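Local structure of putative acetyltransferase Sthe_0691 (Sphaerobacter thermophilus, 3SHP) at the interface of chains A and B. The protein is a putative acetyltransferase, probably of the GNAT family, that would transfer an acetyl group from acetyl-coenzyme A to an acceptor the structure alone does not show. Numbering follows the deposited sequence. Chains: chain A/B, Putative acetyltransferase Sthe_0691.

The interface of chains A and B. Residues chain A 44-46, 48; chain B 144, 146-147, 162.
A:Phe45 is sandwiched between B:Ala144 and B:Arg147 at a two-fold interface between two probable GNAT-type acetyltransferase subunits, a pairing that may or may not persist in solution. A:Ala44, at the end of strand 43-44, forms an antiparallel beta bridge with B:Val146 of strand 143-148. In the next residue, CG of A:Phe45, anti to the backbone N (chi1 -176°), carries the ring between B:Ala144 and B:Arg147. The methyl CB of B:Ala144 sits beneath the middle of the ring, 3.5 Å from its centroid. The NH2 end of the B:Arg147 guanidinium lies over the opposite face near the CE1 and CZ rim, the two planes 20° apart, with NH2 3.8 Å from the centroid in a cation-pi contact. At the ring edge, CD2 of B:Leu162 meets CE1 of A:Phe45 at 3.9 Å. The arginine chain bends at chi3 (-56°), bringing NH2 over the ring's rim. There NH2 donates a nearly straight hydrogen bond of 2.9 Å to the backbone O of A:Leu46, close to the guanidinium plane. Two waters also lie near that plane. The oxygen of one is hydrogen-bonded to NE of B:Arg147 (2.8 Å) and links it to the backbone N and O of A:Leu46 and to O of A:Ala44. The other joins NH1 and NH2 to the carboxylate OE2 of A:Glu48, whose side chain crosses the arginine at about a right angle and packs CG against NH1 and CZ. OE2 is 4.3 Å from NH1 of B:Arg147, a separation at which opposite charges may attract without direct contact.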
loop_
_atom_site.group_PDB
_atom_site.type_symbol
_atom_site.label_atom_id
_atom_site.label_comp_id
_atom_site.label_asym_id
_atom_site.label_seq_id
_atom_site.Cartn_x
_atom_site.Cartn_y
_atom_site.Cartn_z
ATOM N N ALA A 44 29.447 14.653 -7.922
ATOM C CA ALA A 44 30.588 15.149 -7.138
ATOM C C ALA A 44 30.176 16.408 -6.386
ATOM O O ALA A 44 29.415 17.229 -6.914
ATOM C CB ALA A 44 31.780 15.465 -8.031
ATOM N N PHE A 45 30.654 16.553 -5.161
ATOM C CA PHE A 45 30.359 17.740 -4.387
ATOM C C PHE A 45 31.099 18.931 -4.975
ATOM O O PHE A 45 32.322 18.972 -4.950
ATOM C CB PHE A 45 30.783 17.544 -2.939
ATOM C CG PHE A 45 30.433 18.701 -2.024
ATOM C CD1 PHE A 45 29.235 18.708 -1.322
ATOM C CD2 PHE A 45 31.325 19.769 -1.843
ATOM C CE1 PHE A 45 28.912 19.764 -0.454
ATOM C CE2 PHE A 45 31.018 20.833 -0.974
ATOM C CZ PHE A 45 29.806 20.835 -0.280
ATOM N N LEU A 46 30.347 19.889 -5.507
ATOM C CA LEU A 46 30.932 21.117 -6.057
ATOM C C LEU A 46 30.102 22.307 -5.556
ATOM O O LEU A 46 29.097 22.118 -4.845
ATOM C CB LEU A 46 30.939 21.055 -7.600
ATOM C CG LEU A 46 31.724 19.966 -8.356
ATOM C CD1 LEU A 46 31.300 19.854 -9.855
ATOM C CD2 LEU A 46 33.228 20.203 -8.240
ATOM N N GLU A 48 27.591 25.070 -4.657
ATOM C CA GLU A 48 26.132 25.140 -4.824
ATOM C C GLU A 48 25.684 26.079 -5.934
ATOM O O GLU A 48 24.745 25.773 -6.672
ATOM C CB GLU A 48 25.466 25.579 -3.523
ATOM C CG GLU A 48 24.506 24.556 -2.967
ATOM C CD GLU A 48 24.074 24.886 -1.555
ATOM O OE1 GLU A 48 22.858 24.785 -1.264
ATOM O OE2 GLU A 48 24.948 25.247 -0.734
ATOM N N ALA B 144 33.535 16.690 2.295
ATOM C CA ALA B 144 32.351 16.488 1.464
ATOM C C ALA B 144 32.775 16.005 0.095
ATOM O O ALA B 144 33.558 16.665 -0.586
ATOM C CB ALA B 144 31.556 17.780 1.355
ATOM N N VAL B 146 30.340 13.918 -2.075
ATOM C CA VAL B 146 29.195 13.670 -2.933
ATOM C C VAL B 146 28.044 14.521 -2.454
ATOM O O VAL B 146 27.841 14.680 -1.250
ATOM C CB VAL B 146 28.771 12.164 -2.911
ATOM C CG1 VAL B 146 27.509 11.897 -3.776
ATOM C CG2 VAL B 146 29.916 11.272 -3.375
ATOM N N ARG B 147 27.306 15.082 -3.406
ATOM C CA ARG B 147 26.063 15.777 -3.118
ATOM C C ARG B 147 24.910 15.002 -3.763
ATOM O O ARG B 147 24.972 14.671 -4.959
ATOM C CB ARG B 147 26.094 17.184 -3.703
ATOM C CG ARG B 147 24.843 17.984 -3.374
ATOM C CD ARG B 147 24.816 19.341 -4.088
ATOM N NE ARG B 147 25.984 20.192 -3.832
ATOM C CZ ARG B 147 26.121 21.002 -2.769
ATOM N NH1 ARG B 147 25.172 21.069 -1.816
ATOM N NH2 ARG B 147 27.220 21.752 -2.653
ATOM N N LEU B 162 24.565 14.658 1.928
ATOM C CA LEU B 162 25.969 14.805 1.613
ATOM C C LEU B 162 26.680 13.556 2.043
ATOM O O LEU B 162 26.294 12.952 3.035
ATOM C CB LEU B 162 26.561 16.014 2.345
ATOM C CG LEU B 162 25.885 17.369 2.080
ATOM C CD1 LEU B 162 26.590 18.522 2.831
ATOM C CD2 LEU B 162 25.876 17.616 0.598
HETATM O O HOH W 1 27.552 19.694 -6.103
HETATM O O HOH W 2 26.712 23.299 -0.080
#